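Long-range contact in calmodulin-binding transcription activator 1 (Homo sapiens, PDB 2CXK), which activates transcription in the nucleus, probably binding DNA and perhaps calmodulin, the chain here being its immunoglobulin-like TIG domain: residues 43-48 with 60-65. Numbering follows the deposited sequence.
Sequences DQISVP and YCPAHD. With SO4 (sulfate ion), chain F.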
ATOM      1  N   ASP A  43      13.267  -9.497  -7.492  1.00 17.40           N
ATOM      2  CA  ASP A  43      14.451 -10.308  -7.757  1.00 18.80           C
ATOM      3  C   ASP A  43      14.425 -10.703  -9.234  1.00 19.61           C
ATOM      4  O   ASP A  43      14.641 -11.861  -9.590  1.00 17.96           O
ATOM      5  CB  ASP A  43      14.468 -11.566  -6.872  1.00 19.59           C
ATOM      6  CG  ASP A  43      15.809 -12.305  -6.931  1.00 22.83           C
ATOM      7  OD1 ASP A  43      16.839 -11.631  -7.134  1.00 24.83           O
ATOM      8  OD2 ASP A  43      15.841 -13.546  -6.762  1.00 22.28           O
ATOM      9  N   GLN A  44      14.134  -9.726 -10.087  1.00 20.86           N
ATOM     10  CA  GLN A  44      14.061  -9.939 -11.528  1.00 23.26           C
ATOM     11  C   GLN A  44      12.872 -10.769 -12.015  1.00 22.65           C
ATOM     12  O   GLN A  44      12.723 -10.986 -13.219  1.00 22.03           O
ATOM     13  CB  GLN A  44      15.372 -10.554 -12.041  1.00 26.35           C
ATOM     14  CG  GLN A  44      16.588  -9.695 -11.726  1.00 29.82           C
ATOM     15  CD  GLN A  44      16.414  -8.253 -12.180  1.00 33.14           C
ATOM     16  OE1 GLN A  44      16.848  -7.317 -11.503  1.00 34.55           O
ATOM     17  NE2 GLN A  44      15.781  -8.068 -13.335  1.00 34.26           N
ATOM     18  N   ILE A  45      12.032 -11.251 -11.101  1.00 20.17           N
ATOM     19  CA  ILE A  45      10.855 -12.015 -11.523  1.00 17.84           C
ATOM     20  C   ILE A  45       9.754 -10.994 -11.781  1.00 16.99           C
ATOM     21  O   ILE A  45       9.341 -10.273 -10.874  1.00 15.15           O
ATOM     22  CB  ILE A  45      10.352 -12.988 -10.449  1.00 18.33           C
ATOM     23  CG1 ILE A  45      11.414 -14.042 -10.140  1.00 19.11           C
ATOM     24  CG2 ILE A  45       9.070 -13.664 -10.942  1.00 19.50           C
ATOM     25  CD1 ILE A  45      10.986 -15.032  -9.072  1.00 23.15           C
ATOM     26  N   SER A  46       9.269 -10.948 -13.015  1.00 14.95           N
ATOM     27  CA  SER A  46       8.248  -9.977 -13.388  1.00 15.19           C
ATOM     28  C   SER A  46       6.797 -10.392 -13.199  1.00 15.02           C
ATOM     29  O   SER A  46       6.424 -11.535 -13.457  1.00 14.98           O
ATOM     30  CB  SER A  46       8.439  -9.579 -14.853  1.00 15.57           C
ATOM     31  OG  SER A  46       7.483  -8.609 -15.245  1.00 18.52           O
ATOM     32  N   VAL A  47       5.986  -9.440 -12.744  1.00 13.14           N
ATOM     33  CA  VAL A  47       4.551  -9.623 -12.584  1.00 12.72           C
ATOM     34  C   VAL A  47       3.925  -8.340 -13.129  1.00 11.92           C
ATOM     35  O   VAL A  47       4.519  -7.265 -13.041  1.00 12.63           O
ATOM     36  CB  VAL A  47       4.116  -9.820 -11.107  1.00 11.92           C
ATOM     37  CG1 VAL A  47       4.653 -11.147 -10.581  1.00 10.06           C
ATOM     38  CG2 VAL A  47       4.591  -8.653 -10.244  1.00  9.68           C
ATOM     39  N   PRO A  48       2.733  -8.439 -13.729  1.00 11.90           N
ATOM     40  CA  PRO A  48       2.103  -7.230 -14.263  1.00 11.20           C
ATOM     41  C   PRO A  48       1.678  -6.294 -13.140  1.00 11.98           C
ATOM     42  O   PRO A  48       1.497  -6.724 -12.001  1.00 12.54           O
ATOM     43  CB  PRO A  48       0.916  -7.777 -15.051  1.00 11.84           C
ATOM     44  CG  PRO A  48       0.574  -9.032 -14.323  1.00 12.68           C
ATOM     45  CD  PRO A  48       1.916  -9.633 -14.007  1.00 10.94           C
ATOM     46  N   TYR A  60       0.552  -8.213  -7.649  1.00 10.40           N
ATOM     47  CA  TYR A  60       0.461  -9.323  -6.707  1.00  9.54           C
ATOM     48  C   TYR A  60       1.837  -9.976  -6.795  1.00 10.31           C
ATOM     49  O   TYR A  60       2.238 -10.465  -7.852  1.00 10.75           O
ATOM     50  CB  TYR A  60      -0.661 -10.263  -7.139  1.00 10.42           C
ATOM     51  CG  TYR A  60      -1.981  -9.524  -7.281  1.00  8.93           C
ATOM     52  CD1 TYR A  60      -2.652  -9.030  -6.159  1.00 11.24           C
ATOM     53  CD2 TYR A  60      -2.535  -9.278  -8.537  1.00 10.83           C
ATOM     54  CE1 TYR A  60      -3.846  -8.315  -6.291  1.00 11.64           C
ATOM     55  CE2 TYR A  60      -3.720  -8.564  -8.678  1.00 12.33           C
ATOM     56  CZ  TYR A  60      -4.372  -8.091  -7.551  1.00 12.99           C
ATOM     57  OH  TYR A  60      -5.566  -7.427  -7.695  1.00 13.34           O
ATOM     58  N   CYS A  61       2.573  -9.964  -5.690  1.00 11.04           N
ATOM     59  CA  CYS A  61       3.929 -10.490  -5.718  1.00 11.36           C
ATOM     60  C   CYS A  61       3.997 -11.963  -6.073  1.00 11.72           C
ATOM     61  O   CYS A  61       3.055 -12.714  -5.839  1.00 10.55           O
ATOM     62  CB  CYS A  61       4.644 -10.216  -4.392  1.00 12.23           C
ATOM     63  SG  CYS A  61       4.117 -11.205  -2.987  1.00 13.58           S
ATOM     64  N   PRO A  62       5.111 -12.384  -6.687  1.00 11.54           N
ATOM     65  CA  PRO A  62       5.326 -13.778  -7.091  1.00 12.91           C
ATOM     66  C   PRO A  62       5.864 -14.599  -5.924  1.00 15.30           C
ATOM     67  O   PRO A  62       6.202 -14.050  -4.873  1.00 13.60           O
ATOM     68  CB  PRO A  62       6.342 -13.647  -8.225  1.00 12.55           C
ATOM     69  CG  PRO A  62       7.199 -12.516  -7.741  1.00 11.03           C
ATOM     70  CD  PRO A  62       6.171 -11.510  -7.224  1.00 10.03           C
ATOM     71  N   ALA A  63       5.924 -15.916  -6.100  1.00 16.16           N
ATOM     72  CA  ALA A  63       6.457 -16.785  -5.058  1.00 16.87           C
ATOM     73  C   ALA A  63       7.973 -16.620  -5.107  1.00 17.81           C
ATOM     74  O   ALA A  63       8.527 -16.311  -6.162  1.00 18.18           O
ATOM     75  CB  ALA A  63       6.077 -18.241  -5.338  1.00 17.05           C
ATOM     76  N   HIS A  64       8.644 -16.823  -3.980  1.00 16.83           N
ATOM     77  CA  HIS A  64      10.100 -16.687  -3.938  1.00 20.01           C
ATOM     78  C   HIS A  64      10.639 -17.268  -2.637  1.00 20.19           C
ATOM     79  O   HIS A  64       9.917 -17.319  -1.644  1.00 21.21           O
ATOM     80  CB  HIS A  64      10.485 -15.204  -4.052  1.00 17.51           C
ATOM     81  CG  HIS A  64      11.940 -14.970  -4.330  1.00 18.76           C
ATOM     82  ND1 HIS A  64      12.922 -15.151  -3.380  1.00 18.51           N
ATOM     83  CD2 HIS A  64      12.580 -14.588  -5.463  1.00 17.49           C
ATOM     84  CE1 HIS A  64      14.103 -14.894  -3.914  1.00 16.49           C
ATOM     85  NE2 HIS A  64      13.923 -14.551  -5.178  1.00 18.84           N
ATOM     86  N   ASP A  65      11.895 -17.720  -2.643  1.00 21.94           N
ATOM     87  CA  ASP A  65      12.497 -18.269  -1.430  1.00 24.45           C
ATOM     88  C   ASP A  65      12.583 -17.173  -0.395  1.00 25.10           C
ATOM     89  O   ASP A  65      12.578 -15.993  -0.733  1.00 25.40           O
ATOM     90  CB  ASP A  65      13.930 -18.757  -1.653  1.00 24.95           C
ATOM     91  CG  ASP A  65      14.034 -19.804  -2.716  1.00 26.74           C
ATOM     92  OD1 ASP A  65      13.071 -20.576  -2.881  1.00 28.25           O
ATOM     93  OD2 ASP A  65      15.095 -19.862  -3.376  1.00 29.08           O
TER
HETATM   94  S   SO4 F1006      -7.383  -7.210  -4.251  0.50109.71           S
HETATM   95  O1  SO4 F1006      -7.145  -5.841  -3.637  0.50 83.28           O
HETATM   96  O2  SO4 F1006      -8.862  -7.530  -4.092  0.50 84.57           O
HETATM   97  O3  SO4 F1006      -7.172  -7.049  -5.648  0.50 55.20           O
HETATM   98  O4  SO4 F1006      -6.696  -8.133  -3.418  0.50 57.47           O
HETATM   99  O   HOH W   1       0.290  -8.699 -10.586  1.00 10.20           O
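Asp43 and His64 join in a His-carboxylate hydrogen bond at one end of a surface contact, continued by apolar packing of Ile45 and Val47 on Pro62, where the turn into strand 45-53 and the strand's first residues face the loop between strands 56-60 and 67-75 of the TIG domain. NE2 of His64 donates to OD2 of Asp43 over 2.7 Å, nearly straight at 167°. CG of Asp43, anti to the backbone N (chi1 -169°), carries the carboxylate to the imidazole edge, its plane turned 67° from the ring. OD2 is met on its anti side. ND1 of His64 donates to the carbonyl O of Asp65 (2.8 Å); two bonds thus fix the ring's rotation, and with an acceptor at each nitrogen both N-H groups are used, which would favour a charged imidazolium beside the aspartate. An alanine in place of His64 would probably leave the carboxylate of Asp43 without this mate and open a gap beside CD1 of Ile45. That methyl lies 4.0 Å from CD2 of His64, at the ring edge. Beta-branched isoleucine and valine suit a strand and present methyls to the compact proline ring. CG2 of Ile45 meets CB of Pro62 at 3.9 Å. CG1 of Val47 touches CD of Pro62 at 3.7 Å. Around the contact, Phe42 of strand 38-42 packs on Pro62, Val69 of strand 67-75 touches both Asp43 and His64, and the Tyr88 ring of strand 84-88 meets that of His64.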